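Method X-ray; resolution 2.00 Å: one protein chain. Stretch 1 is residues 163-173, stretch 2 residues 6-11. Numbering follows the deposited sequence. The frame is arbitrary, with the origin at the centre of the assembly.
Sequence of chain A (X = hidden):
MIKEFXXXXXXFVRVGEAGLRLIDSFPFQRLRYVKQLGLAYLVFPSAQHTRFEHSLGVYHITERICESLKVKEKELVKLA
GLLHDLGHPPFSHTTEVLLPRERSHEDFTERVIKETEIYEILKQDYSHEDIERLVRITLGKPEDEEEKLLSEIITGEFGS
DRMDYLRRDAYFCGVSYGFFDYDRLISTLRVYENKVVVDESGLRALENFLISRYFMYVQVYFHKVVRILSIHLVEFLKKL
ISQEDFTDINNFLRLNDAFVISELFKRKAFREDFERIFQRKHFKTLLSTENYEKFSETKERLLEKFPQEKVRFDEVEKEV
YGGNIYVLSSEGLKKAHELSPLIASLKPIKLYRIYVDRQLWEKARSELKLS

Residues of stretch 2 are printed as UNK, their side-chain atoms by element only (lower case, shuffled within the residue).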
ATOM      1  N   MET A 163     -11.255  16.324  -1.645  1.00 27.56           N
ATOM      2  CA  MET A 163     -10.857  15.022  -1.202  1.00 28.52           C
ATOM      3  C   MET A 163     -10.512  14.148  -2.409  1.00 27.41           C
ATOM      4  O   MET A 163      -9.525  13.400  -2.373  1.00 27.58           O
ATOM      5  CB  MET A 163     -11.963  14.391  -0.367  1.00 27.37           C
ATOM      6  CG  MET A 163     -11.966  14.809   1.098  1.00 28.05           C
ATOM      7  SD  MET A 163     -12.819  13.608   2.148  1.00 32.40           S
ATOM      8  CE  MET A 163     -13.224  14.640   3.553  1.00 29.87           C
ATOM      9  N   ASP A 164     -11.285  14.254  -3.472  1.00 21.97           N
ATOM     10  CA  ASP A 164     -10.955  13.411  -4.609  1.00 24.09           C
ATOM     11  C   ASP A 164      -9.734  13.919  -5.340  1.00 24.86           C
ATOM     12  O   ASP A 164      -8.830  13.137  -5.648  1.00 24.93           O
ATOM     13  CB  ASP A 164     -12.076  13.247  -5.634  1.00 23.32           C
ATOM     14  CG  ASP A 164     -11.661  12.280  -6.741  1.00 25.92           C
ATOM     15  OD1 ASP A 164     -11.272  12.750  -7.836  1.00 25.82           O
ATOM     16  OD2 ASP A 164     -11.741  11.064  -6.517  1.00 25.49           O
ATOM     17  N   TYR A 165      -9.656  15.227  -5.680  1.00 24.94           N
ATOM     18  CA  TYR A 165      -8.508  15.602  -6.499  1.00 27.42           C
ATOM     19  C   TYR A 165      -7.182  15.520  -5.752  1.00 25.84           C
ATOM     20  O   TYR A 165      -6.170  15.195  -6.372  1.00 27.13           O
ATOM     21  CB  TYR A 165      -8.728  16.927  -7.252  1.00 27.14           C
ATOM     22  CG  TYR A 165      -8.717  18.241  -6.509  1.00 29.97           C
ATOM     23  CD1 TYR A 165      -7.627  18.633  -5.754  1.00 29.31           C
ATOM     24  CD2 TYR A 165      -9.843  19.068  -6.565  1.00 30.71           C
ATOM     25  CE1 TYR A 165      -7.659  19.853  -5.071  1.00 30.03           C
ATOM     26  CE2 TYR A 165      -9.891  20.289  -5.875  1.00 31.49           C
ATOM     27  CZ  TYR A 165      -8.791  20.677  -5.125  1.00 30.78           C
ATOM     28  OH  TYR A 165      -8.812  21.873  -4.443  1.00 34.68           O
ATOM     29  N   LEU A 166      -7.153  15.792  -4.446  1.00 23.58           N
ATOM     30  CA  LEU A 166      -5.873  15.705  -3.733  1.00 26.62           C
ATOM     31  C   LEU A 166      -5.341  14.290  -3.815  1.00 21.81           C
ATOM     32  O   LEU A 166      -4.174  14.078  -4.140  1.00 23.56           O
ATOM     33  CB  LEU A 166      -5.977  16.136  -2.260  1.00 23.85           C
ATOM     34  CG  LEU A 166      -6.191  17.641  -2.023  1.00 26.73           C
ATOM     35  CD1 LEU A 166      -6.495  17.838  -0.513  1.00 28.60           C
ATOM     36  CD2 LEU A 166      -4.942  18.467  -2.492  1.00 22.07           C
ATOM     37  N   ARG A 167      -6.206  13.320  -3.522  1.00 27.47           N
ATOM     38  CA  ARG A 167      -5.841  11.877  -3.609  1.00 21.18           C
ATOM     39  C   ARG A 167      -5.523  11.419  -5.035  1.00 23.97           C
ATOM     40  O   ARG A 167      -4.553  10.675  -5.278  1.00 22.59           O
ATOM     41  CB  ARG A 167      -6.939  10.998  -2.956  1.00 31.14           C
ATOM     42  CG  ARG A 167      -6.719   9.433  -3.006  1.00 22.73           C
ATOM     43  CD  ARG A 167      -7.812   8.497  -2.158  1.00 33.51           C
ATOM     44  NE  ARG A 167      -7.260   7.155  -2.082  1.00 27.56           N
ATOM     45  CZ  ARG A 167      -7.725   6.236  -1.271  1.00 39.65           C
ATOM     46  NH1 ARG A 167      -8.744   6.527  -0.459  1.00 37.91           N
ATOM     47  NH2 ARG A 167      -7.165   5.044  -1.247  1.00 40.67           N
ATOM     48  N   ARG A 168      -6.339  11.810  -6.007  1.00 21.51           N
ATOM     49  CA  ARG A 168      -6.109  11.373  -7.372  1.00 22.37           C
ATOM     50  C   ARG A 168      -4.818  12.015  -7.956  1.00 24.80           C
ATOM     51  O   ARG A 168      -4.023  11.342  -8.646  1.00 22.50           O
ATOM     52  CB  ARG A 168      -7.355  11.710  -8.242  1.00 22.47           C
ATOM     53  CG  ARG A 168      -7.336  11.135  -9.698  1.00 23.99           C
ATOM     54  CD  ARG A 168      -8.714  11.354 -10.457  1.00 24.42           C
ATOM     55  NE  ARG A 168      -9.787  10.864  -9.582  1.00 22.79           N
ATOM     56  CZ  ARG A 168     -10.182   9.600  -9.511  1.00 22.19           C
ATOM     57  NH1 ARG A 168      -9.669   8.673 -10.328  1.00 21.25           N
ATOM     58  NH2 ARG A 168     -11.089   9.268  -8.618  1.00 24.36           N
ATOM     59  N   ASP A 169      -4.621  13.317  -7.695  1.00 22.84           N
ATOM     60  CA  ASP A 169      -3.422  14.025  -8.145  1.00 22.49           C
ATOM     61  C   ASP A 169      -2.189  13.344  -7.558  1.00 22.50           C
ATOM     62  O   ASP A 169      -1.232  13.118  -8.282  1.00 23.41           O
ATOM     63  CB  ASP A 169      -3.464  15.518  -7.774  1.00 21.74           C
ATOM     64  CG  ASP A 169      -4.576  16.293  -8.517  1.00 24.90           C
ATOM     65  OD1 ASP A 169      -5.207  15.744  -9.437  1.00 26.58           O
ATOM     66  OD2 ASP A 169      -4.829  17.462  -8.168  1.00 26.83           O
ATOM     67  N   ALA A 170      -2.241  12.955  -6.279  1.00 20.44           N
ATOM     68  CA  ALA A 170      -1.087  12.306  -5.617  1.00 22.99           C
ATOM     69  C   ALA A 170      -0.848  10.948  -6.259  1.00 22.28           C
ATOM     70  O   ALA A 170       0.272  10.577  -6.508  1.00 25.03           O
ATOM     71  CB  ALA A 170      -1.348  12.117  -4.148  1.00 19.35           C
ATOM     72  N   TYR A 171      -1.921  10.204  -6.513  1.00 27.13           N
ATOM     73  CA  TYR A 171      -1.839   8.841  -7.037  1.00 24.51           C
ATOM     74  C   TYR A 171      -1.201   8.846  -8.422  1.00 22.98           C
ATOM     75  O   TYR A 171      -0.352   8.012  -8.724  1.00 22.55           O
ATOM     76  CB  TYR A 171      -3.263   8.238  -7.122  1.00 23.46           C
ATOM     77  CG  TYR A 171      -3.298   6.782  -7.530  1.00 19.09           C
ATOM     78  CD1 TYR A 171      -3.171   5.771  -6.563  1.00 25.03           C
ATOM     79  CD2 TYR A 171      -3.499   6.410  -8.892  1.00 21.92           C
ATOM     80  CE1 TYR A 171      -3.194   4.404  -6.929  1.00 21.75           C
ATOM     81  CE2 TYR A 171      -3.589   5.056  -9.266  1.00 22.35           C
ATOM     82  CZ  TYR A 171      -3.421   4.062  -8.250  1.00 21.60           C
ATOM     83  OH  TYR A 171      -3.434   2.717  -8.567  1.00 22.94           O
ATOM     84  N   PHE A 172      -1.605   9.772  -9.279  1.00 22.07           N
ATOM     85  CA  PHE A 172      -1.093   9.783 -10.658  1.00 24.81           C
ATOM     86  C   PHE A 172       0.221  10.541 -10.786  1.00 24.27           C
ATOM     87  O   PHE A 172       1.058  10.167 -11.594  1.00 27.73           O
ATOM     88  CB  PHE A 172      -2.108  10.394 -11.644  1.00 26.73           C
ATOM     89  CG  PHE A 172      -3.265   9.479 -11.965  1.00 31.38           C
ATOM     90  CD1 PHE A 172      -4.336   9.344 -11.088  1.00 22.49           C
ATOM     91  CD2 PHE A 172      -3.298   8.775 -13.159  1.00 38.38           C
ATOM     92  CE1 PHE A 172      -5.405   8.494 -11.365  1.00 27.63           C
ATOM     93  CE2 PHE A 172      -4.406   7.905 -13.450  1.00 40.55           C
ATOM     94  CZ  PHE A 172      -5.434   7.764 -12.517  1.00 32.34           C
ATOM     95  N   CYS A 173       0.396  11.643 -10.063  1.00 25.46           N
ATOM     96  CA  CYS A 173       1.711  12.344 -10.135  1.00 25.97           C
ATOM     97  C   CYS A 173       2.823  11.526  -9.530  1.00 27.65           C
ATOM     98  O   CYS A 173       3.953  11.605 -10.011  1.00 29.84           O
ATOM     99  CB  CYS A 173       1.699  13.730  -9.483  1.00 23.76           C
ATOM    100  SG  CYS A 173       0.636  14.879 -10.365  1.00 28.20           S
ATOM    101  N   UNK A   6     -14.314   0.664 -12.662  1.00 28.76           N
ATOM    102  CA  UNK A   6     -13.027   0.509 -11.962  1.00 30.05           C
ATOM    103  C   UNK A   6     -12.448   1.866 -11.715  1.00 26.79           C
ATOM    104  O   UNK A   6     -12.428   2.704 -12.629  1.00 26.94           O
ATOM    105  c   UNK A   6     -11.970  -0.265 -12.791  1.00 33.20           C
ATOM    106  o   UNK A   6     -12.355  -1.604 -12.951  1.00 41.59           O
ATOM    107  N   UNK A   7     -11.933   2.062 -10.505  1.00 25.83           N
ATOM    108  CA  UNK A   7     -11.249   3.317 -10.156  1.00 25.85           C
ATOM    109  C   UNK A   7     -10.154   2.904  -9.215  1.00 25.19           C
ATOM    110  O   UNK A   7     -10.452   2.451  -8.103  1.00 24.79           O
ATOM    111  o   UNK A   7     -12.352   6.707  -9.065  1.00 32.81           O
ATOM    112  c   UNK A   7     -12.219   4.306  -9.462  1.00 27.59           C
ATOM    113  c   UNK A   7     -11.587   5.701  -9.220  1.00 33.43           C
ATOM    114  o   UNK A   7     -10.338   5.813  -9.162  1.00 31.49           O
ATOM    115  N   UNK A   8      -8.877   3.064  -9.629  1.00 24.43           N
ATOM    116  CA  UNK A   8      -7.764   2.604  -8.768  1.00 23.78           C
ATOM    117  C   UNK A   8      -7.718   3.321  -7.417  1.00 26.59           C
ATOM    118  O   UNK A   8      -7.106   2.799  -6.477  1.00 28.05           O
ATOM    119  c   UNK A   8      -6.962   4.034 -10.558  1.00 26.23           C
ATOM    120  c   UNK A   8      -6.512   2.953  -9.591  1.00 22.84           C
ATOM    121  c   UNK A   8      -8.390   3.663 -10.886  1.00 23.85           C
ATOM    122  N   UNK A   9      -8.392   4.481  -7.280  1.00 21.56           N
ATOM    123  CA  UNK A   9      -8.427   5.143  -5.982  1.00 28.56           C
ATOM    124  C   UNK A   9      -9.368   4.427  -5.010  1.00 30.97           C
ATOM    125  O   UNK A   9      -9.153   4.463  -3.812  1.00 34.31           O
ATOM    126  c   UNK A   9      -8.405   8.929  -6.318  1.00 32.59           C
ATOM    127  c   UNK A   9      -6.936   7.373  -7.667  1.00 28.60           C
ATOM    128  c   UNK A   9      -8.862   6.614  -6.114  1.00 26.23           C
ATOM    129  c   UNK A   9      -7.728   7.617  -6.345  1.00 31.37           C
ATOM    130  N   UNK A  10     -10.420   3.800  -5.511  1.00 25.14           N
ATOM    131  CA  UNK A  10     -11.517   3.364  -4.622  1.00 30.66           C
ATOM    132  C   UNK A  10     -11.872   1.912  -4.794  1.00 31.84           C
ATOM    133  O   UNK A  10     -12.666   1.395  -4.032  1.00 37.68           O
ATOM    134  c   UNK A  10     -11.762   7.534  -3.342  1.00 28.25           C
ATOM    135  c   UNK A  10     -12.040   6.160  -3.500  1.00 27.21           C
ATOM    136  c   UNK A  10     -12.538   5.669  -4.719  1.00 27.38           C
ATOM    137  c   UNK A  10     -12.476   7.930  -5.614  1.00 26.68           C
ATOM    138  c   UNK A  10     -12.792   4.195  -4.912  1.00 28.15           C
ATOM    139  o   UNK A  10     -11.760   9.725  -4.241  1.00 27.34           O
ATOM    140  c   UNK A  10     -12.739   6.567  -5.772  1.00 26.00           C
ATOM    141  c   UNK A  10     -12.006   8.393  -4.387  1.00 27.14           C
ATOM    142  N   UNK A  11     -11.313   1.262  -5.809  1.00 29.71           N
ATOM    143  CA  UNK A  11     -11.744  -0.097  -6.182  1.00 29.75           C
ATOM    144  C   UNK A  11     -12.778   0.011  -7.301  1.00 29.66           C
ATOM    145  O   UNK A  11     -12.446  -0.083  -8.492  1.00 31.33           O
TER
HETATM  146  O   HOH W   1     -10.434  10.658  -1.969  1.00 29.69           O

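Position 6 carries two side-chain atoms, one carbon and then one oxygen, and neither comes near the helix of stretch 1. A single hydroxyl on CB makes it Ser 6; that hydroxyl is hydrogen-bonded elsewhere in the structure.

Position 7 has two carbons, the second carrying two oxygens: a short carboxylate, directed at the guanidinium of Arg 168. The length fits aspartate, Asp 7. Its OD2 lies 2.9 Å from Arg 168 NH2 and its OD1 3.2 Å from Arg 168 NH1, a paired salt bridge made at the edge of the guanidinium, near its plane. The same OD1 accepts the backbone N of position 9 at 3.0 Å, so one carboxylate both holds the helix and braces the turn.

At position 8 three carbons close a ring onto the backbone N, and the ring packs against Tyr 171; only proline closes such a ring: Pro 8. Its CB-bearing side faces the helix, with CB 3.3 Å from Tyr 171 OH and 3.5 Å from Tyr 171 CZ.

Position 9 shows four carbons forked at the second, with no polar atom, lying against Arg 167, Arg 168, Tyr 171 and Phe 172. This is leucine, Leu 9, which gives up more area to the contact than any other residue. Its CD2 packs 3.5 Å from Arg 168 CB, while CD1 sits over the face of the Tyr 171 ring, 3.7 Å from Tyr 171 CG, in a CH-pi contact.

Position 10 has one carbon and then a six-carbon ring bearing an oxygen, and that oxygen reaches the carboxylate of Asp 164. It is Tyr 10, whose OH donates to Asp 164 OD2 at 2.6 Å. Water 1 donates to both Tyr 10 OH (2.8 Å) and Met 163 O (2.9 Å), adding a second link to the helix.

Position 11 has no side-chain atoms and touches nothing on stretch 1. It is Gly 11, and the backbone explains it: at phi 95° and psi -85° a CB would be jammed against the carbonyl O of Tyr 10.

The contact works by joining a charged network to an apolar plug. Asp 164, one helical turn before Arg 168, takes Arg 168 NE on OD1 (3.0 Å) and Arg 168 NH2 on OD2 (2.8 Å), orienting the guanidinium so that NH1 and NH2 meet Asp 7. Leu 9 lies over one face of that guanidinium and continues onto the aromatic rings. The turn is closed by Tyr 10 N and Gly 11 N, both donating to Asp 7 O.

Stretch 2 (6-11) SDPLYG
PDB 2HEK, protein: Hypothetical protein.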